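Local coordinates for gluconate kinase (Lactobacillus acidophilus, PDB 3LL3), which probably phosphorylates a sugar or sugar acid such as gluconate or xylulose at the expense of ATP, as a member of the FGGY carbohydrate kinase family, at residues I120-I134 against T179-L193. Residues are numbered along the deposited sequence; the frame is centred on the assembly and turned at random.
Sequences IYRKTGMPMHPMAPI and TGILNLKTLTWDQEL. With DXP (1-deoxy-D-xylulose-5-phosphate), chain D.
Lys123 reaches from the end of helix 116-124 across the start of helix 191-197, bending only at its last torsion (chi4 -67°) to bring NZ 2.8 Å from Glu192 OE1, well above that carboxylate's plane. NZ also meets Asp190 OD1, on the syn side and near the plane, at 3.3 Å. Asp190 is the N-cap: its OD2 takes Leu193 N on the anti lone pair. Exchanging Lys123 for a methionine would probably leave both carboxylates without their shared cation, though Glu192 OE2 keeps Gln119. Beside this network Leu193 is a knob among Ile120, Lys123, Thr124 and Ile134, with CD2 3.7 Å from Ile120 CG1. Thr124 (chi1 72°) hydrogen-bonds Ile120 O through OG1 from above the carbonyl plane, while CG2 meets Leu193 CD1 and the carbonyl oxygens of Gly180 and Leu182. Leu184 N donates a hydrogen bond to Lys123 O (2.8 Å), Ile134 N to Thr179 O (2.9 Å). Gly180 packs against Ile134 and Met126; a CB would collide with Ile134 CG2 and Thr179 O. In the FGGY N-terminal domain, helix ends 116-124 and 133-143 thus meet loop 179-190 and capped helix 191-197, while loop 125-132 carries His129, whose NE2 donates to DXP O2P (3.0 Å), to the DXP pocket.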
loop_
_atom_site.group_PDB
_atom_site.type_symbol
_atom_site.label_atom_id
_atom_site.label_comp_id
_atom_site.label_asym_id
_atom_site.label_seq_id
_atom_site.Cartn_x
_atom_site.Cartn_y
_atom_site.Cartn_z
ATOM N N ILE A 120 -29.690 -14.807 -12.600
ATOM C CA ILE A 120 -29.460 -14.212 -13.914
ATOM C C ILE A 120 -28.129 -14.715 -14.503
ATOM O O ILE A 120 -28.048 -15.085 -15.690
ATOM C CB ILE A 120 -29.520 -12.668 -13.840
ATOM C CG1 ILE A 120 -30.970 -12.204 -13.701
ATOM C CG2 ILE A 120 -28.895 -12.024 -15.082
ATOM C CD1 ILE A 120 -31.102 -10.766 -13.283
ATOM N N TYR A 121 -27.094 -14.753 -13.666
ATOM C CA TYR A 121 -25.800 -15.294 -14.083
ATOM C C TYR A 121 -25.880 -16.759 -14.535
ATOM O O TYR A 121 -25.374 -17.120 -15.582
ATOM C CB TYR A 121 -24.745 -15.142 -12.983
ATOM C CG TYR A 121 -23.416 -15.675 -13.440
ATOM C CD1 TYR A 121 -22.656 -14.976 -14.370
ATOM C CD2 TYR A 121 -22.933 -16.892 -12.973
ATOM C CE1 TYR A 121 -21.438 -15.478 -14.826
ATOM C CE2 TYR A 121 -21.721 -17.397 -13.405
ATOM C CZ TYR A 121 -20.980 -16.688 -14.333
ATOM O OH TYR A 121 -19.781 -17.193 -14.764
ATOM N N ARG A 122 -26.485 -17.595 -13.699
ATOM C CA ARG A 122 -26.678 -18.994 -14.055
ATOM C C ARG A 122 -27.459 -19.132 -15.364
ATOM O O ARG A 122 -27.153 -20.022 -16.146
ATOM C CB ARG A 122 -27.375 -19.759 -12.925
ATOM C CG ARG A 122 -26.467 -20.588 -12.033
ATOM C CD ARG A 122 -27.262 -21.258 -10.909
ATOM N NE ARG A 122 -27.151 -20.491 -9.673
ATOM C CZ ARG A 122 -28.152 -19.850 -9.087
ATOM N NH1 ARG A 122 -27.931 -19.174 -7.973
ATOM N NH2 ARG A 122 -29.372 -19.894 -9.597
ATOM N N LYS A 123 -28.427 -18.250 -15.625
ATOM C CA LYS A 123 -29.237 -18.329 -16.849
ATOM C C LYS A 123 -28.561 -17.788 -18.100
ATOM O O LYS A 123 -28.767 -18.316 -19.197
ATOM C CB LYS A 123 -30.560 -17.575 -16.690
ATOM C CG LYS A 123 -31.665 -18.340 -15.978
ATOM C CD LYS A 123 -32.790 -17.386 -15.597
ATOM C CE LYS A 123 -33.898 -18.112 -14.861
ATOM N NZ LYS A 123 -34.582 -19.075 -15.765
ATOM N N THR A 124 -27.794 -16.713 -17.949
ATOM C CA THR A 124 -27.403 -15.924 -19.122
ATOM C C THR A 124 -25.903 -15.673 -19.257
ATOM O O THR A 124 -25.464 -15.132 -20.261
ATOM C CB THR A 124 -28.115 -14.552 -19.147
ATOM O OG1 THR A 124 -27.559 -13.702 -18.128
ATOM C CG2 THR A 124 -29.639 -14.703 -18.934
ATOM N N GLY A 125 -25.126 -16.044 -18.245
ATOM C CA GLY A 125 -23.692 -15.812 -18.280
ATOM C C GLY A 125 -23.309 -14.379 -17.961
ATOM O O GLY A 125 -22.141 -14.006 -18.093
HETATM N N MSE A 126 -24.293 -13.573 -17.572
HETATM C CA MSE A 126 -24.061 -12.170 -17.243
HETATM C C MSE A 126 -23.599 -11.967 -15.799
HETATM O O MSE A 126 -24.331 -12.279 -14.857
HETATM C CB MSE A 126 -25.319 -11.333 -17.509
HETATM C CG MSE A 126 -25.199 -9.890 -17.043
HETATM SE SE MSE A 126 -23.723 -8.968 -18.014
HETATM C CE MSE A 126 -23.521 -7.395 -16.873
ATOM N N PRO A 127 -22.363 -11.460 -15.615
ATOM C CA PRO A 127 -21.881 -11.162 -14.263
ATOM C C PRO A 127 -22.798 -10.213 -13.501
ATOM O O PRO A 127 -23.602 -9.487 -14.102
ATOM C CB PRO A 127 -20.527 -10.497 -14.521
ATOM C CG PRO A 127 -20.046 -11.130 -15.764
ATOM C CD PRO A 127 -21.282 -11.362 -16.615
HETATM N N MSE A 128 -22.673 -10.202 -12.178
HETATM C CA MSE A 128 -23.601 -9.405 -11.384
HETATM C C MSE A 128 -23.158 -7.946 -11.356
HETATM O O MSE A 128 -22.565 -7.473 -10.378
HETATM C CB MSE A 128 -23.748 -9.994 -9.986
HETATM C CG MSE A 128 -23.889 -11.504 -10.016
HETATM SE SE MSE A 128 -24.081 -12.255 -8.228
HETATM C CE MSE A 128 -22.769 -13.711 -8.358
ATOM N N HIS A 129 -23.448 -7.234 -12.441
ATOM C CA HIS A 129 -22.945 -5.882 -12.614
ATOM C C HIS A 129 -23.970 -5.014 -13.315
ATOM O O HIS A 129 -24.641 -5.485 -14.227
ATOM C CB HIS A 129 -21.653 -5.912 -13.446
ATOM C CG HIS A 129 -20.865 -4.641 -13.368
ATOM N ND1 HIS A 129 -21.132 -3.549 -14.167
ATOM C CD2 HIS A 129 -19.835 -4.278 -12.562
ATOM C CE1 HIS A 129 -20.287 -2.577 -13.873
ATOM N NE2 HIS A 129 -19.494 -2.990 -12.897
ATOM N N PRO A 130 -24.069 -3.736 -12.913
ATOM C CA PRO A 130 -25.052 -2.768 -13.421
ATOM C C PRO A 130 -24.915 -2.412 -14.905
ATOM O O PRO A 130 -25.795 -1.741 -15.465
ATOM C CB PRO A 130 -24.807 -1.528 -12.545
ATOM C CG PRO A 130 -23.408 -1.709 -12.016
ATOM C CD PRO A 130 -23.315 -3.183 -11.772
HETATM N N MSE A 131 -23.846 -2.872 -15.543
HETATM C CA MSE A 131 -23.622 -2.600 -16.958
HETATM C C MSE A 131 -24.682 -3.249 -17.870
HETATM O O MSE A 131 -24.954 -2.751 -18.969
HETATM C CB MSE A 131 -22.234 -3.092 -17.369
HETATM C CG MSE A 131 -22.077 -4.611 -17.324
HETATM SE SE MSE A 131 -20.171 -5.197 -17.536
HETATM C CE MSE A 131 -20.358 -7.127 -17.357
ATOM N N ALA A 132 -25.261 -4.356 -17.411
ATOM C CA ALA A 132 -26.229 -5.130 -18.194
ATOM C C ALA A 132 -27.577 -4.436 -18.372
ATOM O O ALA A 132 -28.154 -3.910 -17.407
ATOM C CB ALA A 132 -26.448 -6.508 -17.567
ATOM N N PRO A 133 -28.082 -4.436 -19.616
ATOM C CA PRO A 133 -29.447 -4.045 -19.974
ATOM C C PRO A 133 -30.526 -4.595 -19.023
ATOM O O PRO A 133 -31.409 -3.850 -18.625
ATOM C CB PRO A 133 -29.598 -4.625 -21.382
ATOM C CG PRO A 133 -28.236 -4.430 -21.963
ATOM C CD PRO A 133 -27.268 -4.700 -20.814
ATOM N N ILE A 134 -30.457 -5.860 -18.632
ATOM C CA ILE A 134 -31.503 -6.361 -17.747
ATOM C C ILE A 134 -31.631 -5.549 -16.438
ATOM O O ILE A 134 -32.742 -5.267 -15.987
ATOM C CB ILE A 134 -31.346 -7.859 -17.450
ATOM C CG1 ILE A 134 -32.493 -8.340 -16.554
ATOM C CG2 ILE A 134 -29.998 -8.148 -16.836
ATOM C CD1 ILE A 134 -32.497 -9.833 -16.332
ATOM N N THR A 179 -26.921 -8.622 -23.061
ATOM C CA THR A 179 -28.110 -8.019 -22.425
ATOM C C THR A 179 -28.361 -8.529 -21.007
ATOM O O THR A 179 -28.881 -7.797 -20.172
ATOM C CB THR A 179 -29.427 -8.253 -23.224
ATOM O OG1 THR A 179 -29.696 -9.654 -23.313
ATOM C CG2 THR A 179 -29.346 -7.666 -24.624
ATOM N N GLY A 180 -28.001 -9.787 -20.748
ATOM C CA GLY A 180 -28.320 -10.432 -19.485
ATOM C C GLY A 180 -29.719 -11.037 -19.548
ATOM O O GLY A 180 -30.300 -11.384 -18.527
ATOM N N ILE A 181 -30.255 -11.165 -20.757
ATOM C CA ILE A 181 -31.612 -11.690 -20.951
ATOM C C ILE A 181 -31.571 -12.937 -21.829
ATOM O O ILE A 181 -32.544 -13.681 -21.899
ATOM C CB ILE A 181 -32.536 -10.640 -21.596
ATOM C CG1 ILE A 181 -32.400 -9.302 -20.877
ATOM C CG2 ILE A 181 -34.007 -11.101 -21.575
ATOM C CD1 ILE A 181 -33.133 -8.162 -21.589
ATOM N N LEU A 182 -30.432 -13.180 -22.480
ATOM C CA LEU A 182 -30.307 -14.314 -23.398
ATOM C C LEU A 182 -29.998 -15.596 -22.636
ATOM O O LEU A 182 -28.979 -15.688 -21.955
ATOM C CB LEU A 182 -29.204 -14.053 -24.420
ATOM C CG LEU A 182 -29.046 -15.107 -25.524
ATOM C CD1 LEU A 182 -30.158 -14.973 -26.548
ATOM C CD2 LEU A 182 -27.659 -15.040 -26.207
ATOM N N ASN A 183 -30.867 -16.592 -22.767
ATOM C CA ASN A 183 -30.662 -17.880 -22.115
ATOM C C ASN A 183 -29.485 -18.636 -22.738
ATOM O O ASN A 183 -29.396 -18.768 -23.953
ATOM C CB ASN A 183 -31.941 -18.735 -22.167
ATOM C CG ASN A 183 -31.839 -20.006 -21.326
ATOM O OD1 ASN A 183 -32.287 -20.038 -20.184
ATOM N ND2 ASN A 183 -31.240 -21.048 -21.880
ATOM N N LEU A 184 -28.594 -19.144 -21.898
ATOM C CA LEU A 184 -27.388 -19.814 -22.384
ATOM C C LEU A 184 -27.692 -21.111 -23.126
ATOM O O LEU A 184 -27.001 -21.454 -24.076
ATOM C CB LEU A 184 -26.433 -20.110 -21.232
ATOM C CG LEU A 184 -25.648 -18.927 -20.663
ATOM C CD1 LEU A 184 -24.942 -19.344 -19.409
ATOM C CD2 LEU A 184 -24.632 -18.390 -21.659
ATOM N N LYS A 185 -28.719 -21.829 -22.678
ATOM C CA LYS A 185 -29.051 -23.140 -23.246
ATOM C C LYS A 185 -29.916 -23.086 -24.503
ATOM O O LYS A 185 -29.751 -23.898 -25.405
ATOM C CB LYS A 185 -29.742 -24.017 -22.205
ATOM C CG LYS A 185 -28.800 -24.663 -21.211
ATOM C CD LYS A 185 -29.579 -25.154 -19.989
ATOM C CE LYS A 185 -28.647 -25.468 -18.819
ATOM N NZ LYS A 185 -29.351 -25.369 -17.504
ATOM N N THR A 186 -30.853 -22.149 -24.555
ATOM C CA THR A 186 -31.755 -22.059 -25.698
ATOM C C THR A 186 -31.233 -21.092 -26.753
ATOM O O THR A 186 -31.569 -21.214 -27.935
ATOM C CB THR A 186 -33.147 -21.593 -25.272
ATOM O OG1 THR A 186 -33.077 -20.237 -24.813
ATOM C CG2 THR A 186 -33.686 -22.488 -24.159
ATOM N N LEU A 187 -30.397 -20.143 -26.327
ATOM C CA LEU A 187 -29.971 -19.048 -27.201
ATOM C C LEU A 187 -31.162 -18.259 -27.758
ATOM O O LEU A 187 -31.114 -17.724 -28.867
ATOM C CB LEU A 187 -29.053 -19.543 -28.328
ATOM C CG LEU A 187 -27.814 -20.294 -27.828
ATOM C CD1 LEU A 187 -26.816 -20.548 -28.936
ATOM C CD2 LEU A 187 -27.152 -19.537 -26.661
ATOM N N THR A 188 -32.237 -18.191 -26.982
ATOM C CA THR A 188 -33.237 -17.159 -27.214
ATOM C C THR A 188 -33.535 -16.491 -25.867
ATOM O O THR A 188 -32.959 -16.880 -24.855
ATOM C CB THR A 188 -34.500 -17.720 -27.885
ATOM O OG1 THR A 188 -35.366 -16.630 -28.256
ATOM C CG2 THR A 188 -35.202 -18.695 -26.960
ATOM N N TRP A 189 -34.391 -15.474 -25.852
ATOM C CA TRP A 189 -34.691 -14.758 -24.608
ATOM C C TRP A 189 -35.204 -15.719 -23.546
ATOM O O TRP A 189 -35.950 -16.637 -23.860
ATOM C CB TRP A 189 -35.724 -13.655 -24.849
ATOM C CG TRP A 189 -35.370 -12.747 -25.988
ATOM C CD1 TRP A 189 -36.122 -12.490 -27.111
ATOM C CD2 TRP A 189 -34.162 -11.988 -26.132
ATOM N NE1 TRP A 189 -35.448 -11.611 -27.933
ATOM C CE2 TRP A 189 -34.248 -11.289 -27.357
ATOM C CE3 TRP A 189 -33.032 -11.812 -25.336
ATOM C CZ2 TRP A 189 -33.243 -10.435 -27.795
ATOM C CZ3 TRP A 189 -32.021 -10.972 -25.784
ATOM C CH2 TRP A 189 -32.135 -10.291 -26.994
ATOM N N ASP A 190 -34.771 -15.522 -22.302
ATOM C CA ASP A 190 -35.218 -16.340 -21.177
ATOM C C ASP A 190 -36.641 -15.904 -20.778
ATOM O O ASP A 190 -36.841 -14.759 -20.357
ATOM C CB ASP A 190 -34.252 -16.173 -20.002
ATOM C CG ASP A 190 -34.530 -17.139 -18.872
ATOM O OD1 ASP A 190 -33.867 -18.188 -18.820
ATOM O OD2 ASP A 190 -35.433 -16.864 -18.044
ATOM N N GLN A 191 -37.625 -16.791 -20.941
ATOM C CA GLN A 191 -39.027 -16.416 -20.684
ATOM C C GLN A 191 -39.294 -15.941 -19.258
ATOM O O GLN A 191 -40.024 -14.968 -19.035
ATOM C CB GLN A 191 -39.993 -17.552 -21.007
ATOM C CG GLN A 191 -41.469 -17.088 -20.937
ATOM C CD GLN A 191 -41.794 -16.069 -22.018
ATOM O OE1 GLN A 191 -42.220 -14.948 -21.734
ATOM N NE2 GLN A 191 -41.569 -16.447 -23.267
ATOM N N GLU A 192 -38.730 -16.658 -18.295
ATOM C CA GLU A 192 -38.803 -16.276 -16.895
ATOM C C GLU A 192 -38.284 -14.851 -16.657
ATOM O O GLU A 192 -38.912 -14.062 -15.955
ATOM C CB GLU A 192 -38.025 -17.290 -16.056
ATOM C CG GLU A 192 -38.192 -17.145 -14.575
ATOM C CD GLU A 192 -37.538 -18.287 -13.794
ATOM O OE1 GLU A 192 -37.063 -19.269 -14.423
ATOM O OE2 GLU A 192 -37.517 -18.198 -12.547
ATOM N N LEU A 193 -37.135 -14.513 -17.240
ATOM C CA LEU A 193 -36.591 -13.161 -17.076
ATOM C C LEU A 193 -37.459 -12.090 -17.777
ATOM O O LEU A 193 -37.635 -10.980 -17.263
ATOM C CB LEU A 193 -35.127 -13.097 -17.559
ATOM C CG LEU A 193 -34.086 -13.871 -16.739
ATOM C CD1 LEU A 193 -32.691 -13.770 -17.354
ATOM C CD2 LEU A 193 -34.063 -13.419 -15.252
HETATM C C1 DXP D . -18.076 4.584 -7.819
HETATM C C2 DXP D . -16.775 4.841 -8.636
HETATM C C3 DXP D . -16.789 4.399 -10.121
HETATM C C4 DXP D . -17.156 2.901 -10.160
HETATM C C5 DXP D . -16.886 1.960 -11.360
HETATM O O2 DXP D . -15.748 5.003 -8.066
HETATM O O3 DXP D . -15.666 4.831 -10.785
HETATM O O4 DXP D . -16.790 2.344 -8.938
HETATM O O5 DXP D . -16.306 0.711 -11.087
HETATM P P DXP D . -16.747 -0.767 -11.702
HETATM O O2P DXP D . -17.989 -1.336 -10.883
HETATM O O1P DXP D . -16.877 -0.672 -13.297
HETATM O O3P DXP D . -15.773 -1.740 -11.382
HETATM O O HOH W 1 -26.406 -15.235 -22.832
#